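Local coordinates for glycosyl hydrolases family 31 family protein (Aspergillus niger, PDB 6DRU) that releases alpha-xylose from the non-reducing terminal glucose of xyloglucan oligosaccharides as a family 31 glycoside hydrolase, at residues N173-P179 with R470-I474; R373-W377 with Q445-F451; I394-G399 with Y439-Q444. All coordinates share one frame. Numbering follows the deposited sequence.

Overall arrangement
All three contacts lie on or near the (beta/alpha)8-barrel. Contacts 1 and 3 are buried, their centres about 10 Å apart, and both reach the bound xylose; Arg470 of contact 1 joins them, with NH2 2.7 Å from Asp398 OD1 of contact 3 in a buried salt bridge. Contact 2 is only partly buried, about 12 Å between centres from contact 3 and about 20 Å from contact 1. Contacts 2 and 3 use successive parts of helix 439-455, and Ile447 CD1 packs 3.3 Å from Ile394 CG2 between them. Within each buried contact, waters and apolar fits join the segments; in contact 2 a direct salt bridge and an aromatic-glycine fit do so.

Contact 1: residues N173-P179 with R470-I474; sequences NSYIPTP and RSGYI. With XYS (alpha-D-xylopyranose), chain N.
Segments 173-179 and 470-474 run nearly the same way, end-to-end directions 10° apart. Ser174 and Arg470 are turn-like; Ile176-Thr178 and Ser471-Tyr473 are extended, pairing CA atoms of Ile176 with Ser471 (5.8 Å) and Thr178 with Tyr473 (5.6 Å). Two waters, not direct bonds, join them: one meets Ser174 N (3.2 Å), Arg470 O and Arg470 NE (both 2.9 Å), the other Tyr175 O (2.9 Å) and Ser471 OG (2.5 Å). Ile176 (chi1 m) brings CD1 3.3 Å from Arg470 O and CG2 3.3 Å from Gly472 O. Tyr473 (chi1 t) packs CE1 3.6 Å from Pro179 CD. Asn173 ND2, bonded to Glu404, sits over one Arg470 guanidinium face, 3.1 Å from NH1: two donors, no bond. At this pocket end Arg470 (chi3 p) donates from NH1 to xylose O2 (3.2 Å), NH2 salt-bridges Asp398, and Asn173 OD1 accepts from N of Asp487, the assigned proton donor. Strand 176-183 thus lies against the barrel loop between strands 467-469 and 481-484, Ser471 and Tyr473 touching helix 439-455.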
loop_
_atom_site.group_PDB
_atom_site.type_symbol
_atom_site.label_atom_id
_atom_site.label_comp_id
_atom_site.label_asym_id
_atom_site.label_seq_id
_atom_site.Cartn_x
_atom_site.Cartn_y
_atom_site.Cartn_z
ATOM N N ASN A 173 14.861 21.541 9.533
ATOM C CA ASN A 173 15.668 22.618 10.102
ATOM C C ASN A 173 14.943 23.323 11.244
ATOM O O ASN A 173 13.854 23.873 11.054
ATOM C CB ASN A 173 16.028 23.620 9.002
ATOM C CG ASN A 173 17.218 24.491 9.365
ATOM O OD1 ASN A 173 17.413 24.846 10.527
ATOM N ND2 ASN A 173 18.020 24.841 8.366
ATOM N N SER A 174 15.559 23.287 12.431
ATOM C CA SER A 174 15.121 23.936 13.675
ATOM C C SER A 174 13.967 23.210 14.355
ATOM O O SER A 174 13.408 23.740 15.328
ATOM C CB SER A 174 14.718 25.398 13.461
ATOM O OG SER A 174 13.396 25.485 12.956
ATOM N N TYR A 175 13.594 22.018 13.893
ATOM C CA TYR A 175 12.413 21.308 14.381
ATOM C C TYR A 175 12.823 19.874 14.708
ATOM O O TYR A 175 12.980 19.049 13.803
ATOM C CB TYR A 175 11.297 21.354 13.341
ATOM C CG TYR A 175 9.967 20.780 13.777
ATOM C CD1 TYR A 175 9.115 21.497 14.606
ATOM C CD2 TYR A 175 9.555 19.530 13.339
ATOM C CE1 TYR A 175 7.892 20.978 14.996
ATOM C CE2 TYR A 175 8.338 19.003 13.725
ATOM C CZ TYR A 175 7.510 19.729 14.552
ATOM O OH TYR A 175 6.297 19.205 14.934
ATOM N N ILE A 176 12.997 19.580 15.993
ATOM C CA ILE A 176 13.413 18.250 16.434
ATOM C C ILE A 176 12.328 17.650 17.321
ATOM O O ILE A 176 12.460 17.666 18.553
ATOM C CB ILE A 176 14.754 18.299 17.183
ATOM C CG1 ILE A 176 15.742 19.211 16.457
ATOM C CG2 ILE A 176 15.333 16.899 17.325
ATOM C CD1 ILE A 176 16.936 19.595 17.301
ATOM N N PRO A 177 11.250 17.113 16.749
ATOM C CA PRO A 177 10.186 16.535 17.582
ATOM C C PRO A 177 10.669 15.273 18.282
ATOM O O PRO A 177 11.152 14.336 17.641
ATOM C CB PRO A 177 9.071 16.236 16.576
ATOM C CG PRO A 177 9.783 16.060 15.277
ATOM C CD PRO A 177 10.953 17.000 15.312
ATOM N N THR A 178 10.536 15.256 19.605
ATOM C CA THR A 178 10.973 14.126 20.413
ATOM C C THR A 178 9.905 13.801 21.449
ATOM O O THR A 178 9.603 14.636 22.309
ATOM C CB THR A 178 12.309 14.432 21.094
ATOM O OG1 THR A 178 13.291 14.760 20.103
ATOM C CG2 THR A 178 12.790 13.230 21.894
ATOM N N PRO A 179 9.317 12.605 21.411
ATOM C CA PRO A 179 8.191 12.285 22.306
ATOM C C PRO A 179 8.638 11.961 23.731
ATOM O O PRO A 179 8.477 10.845 24.231
ATOM C CB PRO A 179 7.547 11.087 21.599
ATOM C CG PRO A 179 8.695 10.395 20.949
ATOM C CD PRO A 179 9.654 11.480 20.520
ATOM N N ARG A 470 22.520 19.628 14.778
ATOM C CA ARG A 470 21.287 20.389 14.620
ATOM C C ARG A 470 20.040 19.554 14.869
ATOM O O ARG A 470 18.927 20.074 14.752
ATOM C CB ARG A 470 21.221 21.000 13.218
ATOM C CG ARG A 470 20.474 22.320 13.141
ATOM C CD ARG A 470 20.483 22.861 11.724
ATOM N NE ARG A 470 19.772 21.987 10.800
ATOM C CZ ARG A 470 19.805 22.116 9.478
ATOM N NH1 ARG A 470 20.524 23.085 8.925
ATOM N NH2 ARG A 470 19.126 21.276 8.711
ATOM N N SER A 471 20.197 18.275 15.200
ATOM C CA SER A 471 19.059 17.394 15.408
ATOM C C SER A 471 19.466 16.279 16.364
ATOM O O SER A 471 20.630 16.161 16.757
ATOM C CB SER A 471 18.547 16.828 14.079
ATOM O OG SER A 471 17.291 16.192 14.239
ATOM N N GLY A 472 18.489 15.462 16.728
ATOM C CA GLY A 472 18.732 14.384 17.666
ATOM C C GLY A 472 17.438 13.671 17.965
ATOM O O GLY A 472 16.473 13.776 17.204
ATOM N N TYR A 473 17.410 12.952 19.083
ATOM C CA TYR A 473 16.196 12.236 19.451
ATOM C C TYR A 473 16.270 11.864 20.931
ATOM O O TYR A 473 16.973 12.516 21.710
ATOM C CB TYR A 473 15.996 11.013 18.539
ATOM C CG TYR A 473 14.560 10.555 18.458
ATOM C CD1 TYR A 473 13.547 11.448 18.131
ATOM C CD2 TYR A 473 14.214 9.234 18.709
ATOM C CE1 TYR A 473 12.231 11.040 18.057
ATOM C CE2 TYR A 473 12.898 8.815 18.635
ATOM C CZ TYR A 473 11.911 9.723 18.308
ATOM O OH TYR A 473 10.598 9.316 18.232
ATOM N N ILE A 474 15.530 10.819 21.309
ATOM C CA ILE A 474 15.457 10.398 22.701
ATOM C C ILE A 474 16.840 10.011 23.198
ATOM O O ILE A 474 17.538 9.197 22.580
ATOM C CB ILE A 474 14.463 9.236 22.847
ATOM C CG1 ILE A 474 13.083 9.646 22.330
ATOM C CG2 ILE A 474 14.374 8.785 24.288
ATOM C CD1 ILE A 474 12.103 8.500 22.223
HETATM C C1 XYS N . 23.149 25.304 7.475
HETATM C C2 XYS N . 23.495 25.531 8.929
HETATM C C3 XYS N . 24.313 26.797 9.048
HETATM C C4 XYS N . 25.502 26.724 8.114
HETATM C C5 XYS N . 25.025 26.378 6.721
HETATM O O1 XYS N . 22.422 26.408 6.990
HETATM O O2 XYS N . 22.313 25.650 9.684
HETATM O O3 XYS N . 24.764 26.948 10.374
HETATM O O4 XYS N . 26.153 27.972 8.089
HETATM O O5 XYS N . 24.337 25.147 6.736
HETATM O O HOH W 1 17.606 20.856 12.276
HETATM O O HOH W 2 15.523 17.772 13.404
#

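Contact 2: residues R373-W377 with Q445-F451; sequences RKFLW and QAIEEGF. With GOL (glycerol), chain P.
Arg373 NE donates to Glu449 OE1 at 3.2 Å, a salt bridge linking helices 370-385 and 439-455. The arginine (chi1 m, chi2 t, chi3 m) presents one guanidinium face to Gln445, whose OE1 is 3.5 Å from Arg373 CZ. Beyond it sits a glycerol, probably from the crystallisation liquor: Arg373 NH1 donates to glycerol O2 at 2.7 Å, and NH1 also bonds Ser367 O. Glu449 (chi1 m, chi2 t) reaches across from its helix to meet the arginine. Along the aliphatic part of the arginine, Arg373 CD lies 3.7 Å from Ala446 CB.

The helical segments cross at -62°, axes 9.4 Å apart, with CA atoms of Arg373 and Ala446 at 5.1 Å and those of Trp377 and Gly450 at 6.2 Å. One turn on from the arginine, Trp377 (chi1 t, chi2 -113°) lies flat against the second helix. Gly450 CA makes a CH-pi contact over the indole face, 3.5 Å from the centroid of the five-membered ring; a CB here would clash with Trp377 CD2. Trp377 CH2 also meets Phe451 CD1 at 3.9 Å, and CZ3 meets Ile447 CG2 at 4.2 Å. Farther in, Ile447 and Phe451 rest on barrel strand 391-394. The chemistry thus divides this helix-helix contact of the barrel's outer layer into a charged end and an aromatic end where glycine permits the close fit.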
loop_
_atom_site.group_PDB
_atom_site.type_symbol
_atom_site.label_atom_id
_atom_site.label_comp_id
_atom_site.label_asym_id
_atom_site.label_seq_id
_atom_site.Cartn_x
_atom_site.Cartn_y
_atom_site.Cartn_z
ATOM N N ARG A 373 29.018 4.206 9.369
ATOM C CA ARG A 373 29.574 5.030 10.441
ATOM C C ARG A 373 31.086 4.867 10.523
ATOM O O ARG A 373 31.813 5.837 10.770
ATOM C CB ARG A 373 28.912 4.685 11.774
ATOM C CG ARG A 373 27.429 5.029 11.832
ATOM C CD ARG A 373 26.955 5.141 13.268
ATOM N NE ARG A 373 27.083 3.886 14.004
ATOM C CZ ARG A 373 26.131 2.962 14.075
ATOM N NH1 ARG A 373 24.978 3.147 13.447
ATOM N NH2 ARG A 373 26.331 1.851 14.774
ATOM N N LYS A 374 31.582 3.646 10.301
ATOM C CA LYS A 374 33.022 3.421 10.323
ATOM C C LYS A 374 33.700 4.061 9.124
ATOM O O LYS A 374 34.779 4.652 9.256
ATOM C CB LYS A 374 33.322 1.923 10.330
ATOM C CG LYS A 374 34.769 1.620 9.935
ATOM C CD LYS A 374 35.213 0.205 10.258
ATOM C CE LYS A 374 36.246 -0.278 9.240
ATOM N NZ LYS A 374 37.178 0.807 8.830
ATOM N N PHE A 375 33.070 3.971 7.951
ATOM C CA PHE A 375 33.632 4.590 6.758
ATOM C C PHE A 375 33.792 6.091 6.944
ATOM O O PHE A 375 34.800 6.673 6.523
ATOM C CB PHE A 375 32.748 4.290 5.548
ATOM C CG PHE A 375 33.299 4.807 4.245
ATOM C CD1 PHE A 375 33.083 6.117 3.851
ATOM C CD2 PHE A 375 34.025 3.975 3.413
ATOM C CE1 PHE A 375 33.589 6.588 2.656
ATOM C CE2 PHE A 375 34.530 4.441 2.217
ATOM C CZ PHE A 375 34.312 5.749 1.839
ATOM N N LEU A 376 32.812 6.735 7.579
ATOM C CA LEU A 376 32.849 8.189 7.692
ATOM C C LEU A 376 33.881 8.639 8.718
ATOM O O LEU A 376 34.555 9.656 8.519
ATOM C CB LEU A 376 31.460 8.719 8.047
ATOM C CG LEU A 376 31.375 10.132 8.621
ATOM C CD1 LEU A 376 31.718 11.159 7.557
ATOM C CD2 LEU A 376 29.986 10.384 9.182
ATOM N N TRP A 377 34.040 7.886 9.811
ATOM C CA TRP A 377 35.066 8.246 10.784
ATOM C C TRP A 377 36.464 8.032 10.226
ATOM O O TRP A 377 37.381 8.792 10.552
ATOM C CB TRP A 377 34.896 7.452 12.078
ATOM C CG TRP A 377 35.895 7.868 13.104
ATOM C CD1 TRP A 377 36.921 7.123 13.603
ATOM C CD2 TRP A 377 35.984 9.150 13.738
ATOM N NE1 TRP A 377 37.637 7.856 14.518
ATOM C CE2 TRP A 377 37.082 9.104 14.618
ATOM C CE3 TRP A 377 35.237 10.329 13.650
ATOM C CZ2 TRP A 377 37.450 10.192 15.408
ATOM C CZ3 TRP A 377 35.605 11.408 14.433
ATOM C CH2 TRP A 377 36.702 11.332 15.300
ATOM N N GLN A 445 25.966 9.427 17.103
ATOM C CA GLN A 445 26.630 8.212 17.564
ATOM C C GLN A 445 27.881 7.906 16.751
ATOM O O GLN A 445 28.851 7.363 17.291
ATOM C CB GLN A 445 25.645 7.041 17.503
ATOM C CG GLN A 445 26.233 5.689 17.868
ATOM C CD GLN A 445 25.292 4.541 17.550
ATOM O OE1 GLN A 445 24.471 4.628 16.637
ATOM N NE2 GLN A 445 25.410 3.454 18.304
ATOM N N ALA A 446 27.883 8.247 15.460
ATOM C CA ALA A 446 29.046 7.967 14.625
ATOM C C ALA A 446 30.295 8.674 15.142
ATOM O O ALA A 446 31.374 8.074 15.200
ATOM C CB ALA A 446 28.759 8.370 13.178
ATOM N N ILE A 447 30.169 9.943 15.537
ATOM C CA ILE A 447 31.331 10.666 16.050
ATOM C C ILE A 447 31.592 10.307 17.504
ATOM O O ILE A 447 32.749 10.277 17.941
ATOM C CB ILE A 447 31.162 12.184 15.869
ATOM C CG1 ILE A 447 31.067 12.536 14.390
ATOM C CG2 ILE A 447 32.316 12.940 16.487
ATOM C CD1 ILE A 447 29.667 12.733 13.941
ATOM N N GLU A 448 30.539 10.021 18.274
ATOM C CA GLU A 448 30.742 9.576 19.647
ATOM C C GLU A 448 31.584 8.308 19.679
ATOM O O GLU A 448 32.511 8.186 20.488
ATOM C CB GLU A 448 29.396 9.347 20.332
ATOM C CG GLU A 448 29.504 8.824 21.757
ATOM C CD GLU A 448 29.952 9.889 22.743
ATOM O OE1 GLU A 448 29.953 11.083 22.377
ATOM O OE2 GLU A 448 30.307 9.530 23.886
ATOM N N GLU A 449 31.280 7.356 18.792
ATOM C CA GLU A 449 32.084 6.143 18.700
ATOM C C GLU A 449 33.512 6.464 18.281
ATOM O O GLU A 449 34.466 5.857 18.784
ATOM C CB GLU A 449 31.441 5.164 17.716
ATOM C CG GLU A 449 30.115 4.585 18.187
ATOM C CD GLU A 449 29.380 3.829 17.091
ATOM O OE1 GLU A 449 29.649 4.087 15.898
ATOM O OE2 GLU A 449 28.528 2.979 17.429
ATOM N N GLY A 450 33.681 7.423 17.369
ATOM C CA GLY A 450 35.021 7.803 16.950
ATOM C C GLY A 450 35.797 8.518 18.038
ATOM O O GLY A 450 36.980 8.240 18.254
ATOM N N PHE A 451 35.149 9.460 18.727
ATOM C CA PHE A 451 35.784 10.132 19.857
ATOM C C PHE A 451 36.237 9.126 20.906
ATOM O O PHE A 451 37.408 9.104 21.301
ATOM C CB PHE A 451 34.818 11.144 20.475
ATOM C CG PHE A 451 34.739 12.450 19.734
ATOM C CD1 PHE A 451 35.705 12.800 18.806
ATOM C CD2 PHE A 451 33.694 13.329 19.971
ATOM C CE1 PHE A 451 35.629 14.004 18.126
ATOM C CE2 PHE A 451 33.612 14.533 19.296
ATOM C CZ PHE A 451 34.581 14.870 18.373
HETATM C C1 GOL P . 21.094 0.124 14.656
HETATM O O1 GOL P . 21.996 -0.879 14.316
HETATM C C2 GOL P . 21.919 1.412 14.837
HETATM O O2 GOL P . 23.167 1.308 14.237
HETATM C C3 GOL P . 22.013 1.614 16.368
HETATM O O3 GOL P . 22.654 2.834 16.574
#

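Contact 3: residues I394-G399 with Y439-Q444; sequences IDQADG and YPWAHQ. With XYS (alpha-D-xylopyranose), chain N; BGC (beta-D-glucopyranose), chain F.
Ile394, His443 and Ala397 lose the most area here, where the loop leaving strand 391-394 meets the first turns of helix 439-455. Ile394 (chi1 p, chi2 t) points at the helix, placing CG2 3.2 Å from His443 NE2 and CD1 4.0 Å from Gln444 CA. His443, chi1 t, touches both Ile394 and Ala397, whose CB is 3.3 Å from His443 CD2. A water bridges His443 NE2 (2.7 Å) and Asp395 O (3.0 Å), while His443 ND1 is hydrogen-bonded to Tyr365 OH.

CA atoms pair Asp398 with Pro440 (5.6 Å) and Gly399 with Tyr439 (5.5 Å). Ala397 O lies 3.3 Å from Pro440 CB and 3.6 Å from Tyr439 CD1, at the ring edge. Position 399, at phi/psi 109/147, calls for glycine: a CB would jam against the preceding carbonyl O and lie tight against Tyr439 CB. With Asp395 and Asp398 turned away from the helix, Asp398 OD1 salt-bridges Arg470 NH2 and Asp395 OD1 approaches xylose O5 to 2.7 Å, consistent with its assignment as an active-site residue. This is a catalytic loop at the C-terminal end of a TIM-barrel strand, backed by a helix. Ile394 also touches strands 319-328 and 467-469, Gln444 strands 467-469 and 481-484.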
loop_
_atom_site.group_PDB
_atom_site.type_symbol
_atom_site.label_atom_id
_atom_site.label_comp_id
_atom_site.label_asym_id
_atom_site.label_seq_id
_atom_site.Cartn_x
_atom_site.Cartn_y
_atom_site.Cartn_z
ATOM N N ILE A 394 28.376 18.509 12.688
ATOM C CA ILE A 394 27.564 17.600 11.878
ATOM C C ILE A 394 26.253 18.313 11.565
ATOM O O ILE A 394 25.256 18.191 12.277
ATOM C CB ILE A 394 27.360 16.253 12.559
ATOM C CG1 ILE A 394 27.216 16.434 14.073
ATOM C CG2 ILE A 394 28.516 15.358 12.212
ATOM C CD1 ILE A 394 26.938 15.148 14.824
ATOM N N ASP A 395 26.261 19.053 10.467
ATOM C CA ASP A 395 25.174 19.932 10.081
ATOM C C ASP A 395 24.274 19.244 9.061
ATOM O O ASP A 395 24.708 18.351 8.328
ATOM C CB ASP A 395 25.747 21.229 9.505
ATOM C CG ASP A 395 24.683 22.236 9.140
ATOM O OD1 ASP A 395 24.828 22.877 8.077
ATOM O OD2 ASP A 395 23.696 22.370 9.894
ATOM N N GLN A 396 23.004 19.655 9.042
ATOM C CA GLN A 396 22.060 19.275 7.988
ATOM C C GLN A 396 21.832 17.767 7.933
ATOM O O GLN A 396 21.698 17.181 6.857
ATOM C CB GLN A 396 22.522 19.802 6.628
ATOM C CG GLN A 396 22.332 21.291 6.476
ATOM C CD GLN A 396 21.117 21.631 5.648
ATOM O OE1 GLN A 396 20.942 21.113 4.548
ATOM N NE2 GLN A 396 20.265 22.503 6.173
ATOM N N ALA A 397 21.779 17.132 9.101
ATOM C CA ALA A 397 21.578 15.691 9.203
ATOM C C ALA A 397 20.236 15.358 9.853
ATOM O O ALA A 397 20.142 14.472 10.704
ATOM C CB ALA A 397 22.720 15.041 9.976
ATOM N N ASP A 398 19.179 16.065 9.444
ATOM C CA ASP A 398 17.861 15.825 10.022
ATOM C C ASP A 398 17.307 14.464 9.621
ATOM O O ASP A 398 16.574 13.842 10.400
ATOM C CB ASP A 398 16.896 16.937 9.608
ATOM C CG ASP A 398 17.285 18.294 10.178
ATOM O OD1 ASP A 398 18.210 18.933 9.627
ATOM O OD2 ASP A 398 16.667 18.722 11.176
ATOM N N GLY A 399 17.641 13.987 8.436
ATOM C CA GLY A 399 17.175 12.698 7.976
ATOM C C GLY A 399 16.145 12.837 6.868
ATOM O O GLY A 399 15.337 13.775 6.842
ATOM N N TYR A 439 17.896 8.636 12.498
ATOM C CA TYR A 439 19.003 9.084 11.653
ATOM C C TYR A 439 19.908 10.112 12.325
ATOM O O TYR A 439 21.129 9.879 12.374
ATOM C CB TYR A 439 18.459 9.609 10.319
ATOM C CG TYR A 439 19.543 9.888 9.304
ATOM C CD1 TYR A 439 20.159 11.132 9.233
ATOM C CD2 TYR A 439 19.958 8.902 8.419
ATOM C CE1 TYR A 439 21.154 11.385 8.308
ATOM C CE2 TYR A 439 20.950 9.146 7.491
ATOM C CZ TYR A 439 21.545 10.389 7.439
ATOM O OH TYR A 439 22.534 10.632 6.515
ATOM N N PRO A 440 19.416 11.246 12.846
ATOM C CA PRO A 440 20.345 12.187 13.491
ATOM C C PRO A 440 20.939 11.644 14.777
ATOM O O PRO A 440 22.079 11.986 15.117
ATOM C CB PRO A 440 19.472 13.421 13.747
ATOM C CG PRO A 440 18.101 12.872 13.891
ATOM C CD PRO A 440 18.021 11.721 12.928
ATOM N N TRP A 441 20.194 10.808 15.502
ATOM C CA TRP A 441 20.728 10.177 16.703
ATOM C C TRP A 441 21.906 9.270 16.364
ATOM O O TRP A 441 22.933 9.286 17.053
ATOM C CB TRP A 441 19.614 9.391 17.397
ATOM C CG TRP A 441 19.929 8.891 18.772
ATOM C CD1 TRP A 441 19.595 9.484 19.954
ATOM C CD2 TRP A 441 20.614 7.679 19.110
ATOM N NE1 TRP A 441 20.037 8.721 21.009
ATOM C CE2 TRP A 441 20.667 7.609 20.517
ATOM C CE3 TRP A 441 21.193 6.650 18.362
ATOM C CZ2 TRP A 441 21.275 6.551 21.189
ATOM C CZ3 TRP A 441 21.797 5.600 19.031
ATOM C CH2 TRP A 441 21.833 5.559 20.430
ATOM N N ALA A 442 21.779 8.481 15.295
ATOM C CA ALA A 442 22.877 7.625 14.866
ATOM C C ALA A 442 24.014 8.418 14.239
ATOM O O ALA A 442 25.152 7.936 14.224
ATOM C CB ALA A 442 22.371 6.572 13.879
ATOM N N HIS A 443 23.733 9.615 13.718
ATOM C CA HIS A 443 24.803 10.462 13.201
ATOM C C HIS A 443 25.662 11.007 14.336
ATOM O O HIS A 443 26.895 11.026 14.233
ATOM C CB HIS A 443 24.216 11.599 12.365
ATOM C CG HIS A 443 25.218 12.287 11.491
ATOM N ND1 HIS A 443 26.132 11.599 10.723
ATOM C CD2 HIS A 443 25.445 13.601 11.255
ATOM C CE1 HIS A 443 26.880 12.459 10.055
ATOM N NE2 HIS A 443 26.481 13.680 10.357
ATOM N N GLN A 444 25.031 11.464 15.423
ATOM C CA GLN A 444 25.786 11.807 16.624
ATOM C C GLN A 444 26.586 10.610 17.118
ATOM O O GLN A 444 27.751 10.747 17.509
ATOM C CB GLN A 444 24.843 12.293 17.726
ATOM C CG GLN A 444 24.020 13.517 17.380
ATOM C CD GLN A 444 23.115 13.939 18.522
ATOM O OE1 GLN A 444 22.041 13.374 18.722
ATOM N NE2 GLN A 444 23.552 14.932 19.286
HETATM C C1 XYS N . 23.149 25.304 7.475
HETATM C C2 XYS N . 23.495 25.531 8.929
HETATM C C3 XYS N . 24.313 26.797 9.048
HETATM C C4 XYS N . 25.502 26.724 8.114
HETATM C C5 XYS N . 25.025 26.378 6.721
HETATM O O1 XYS N . 22.422 26.408 6.990
HETATM O O2 XYS N . 22.313 25.650 9.684
HETATM O O3 XYS N . 24.764 26.948 10.374
HETATM O O4 XYS N . 26.153 27.972 8.089
HETATM O O5 XYS N . 24.337 25.147 6.736
HETATM C C2 BGC F . 18.457 27.361 2.079
HETATM C C3 BGC F . 18.312 26.038 2.747
HETATM C C4 BGC F . 19.703 25.426 2.996
HETATM C C5 BGC F . 20.589 26.418 3.697
HETATM C C6 BGC F . 21.996 25.850 3.820
HETATM C C1 BGC F . 19.350 28.219 2.938
HETATM O O2 BGC F . 17.167 27.993 1.922
HETATM O O3 BGC F . 17.565 25.202 1.938
HETATM O O4 BGC F . 19.579 24.274 3.800
HETATM O O5 BGC F . 20.649 27.625 2.962
HETATM O O6 BGC F . 22.907 26.895 4.088
HETATM O O HOH W 3 26.453 16.083 9.161
#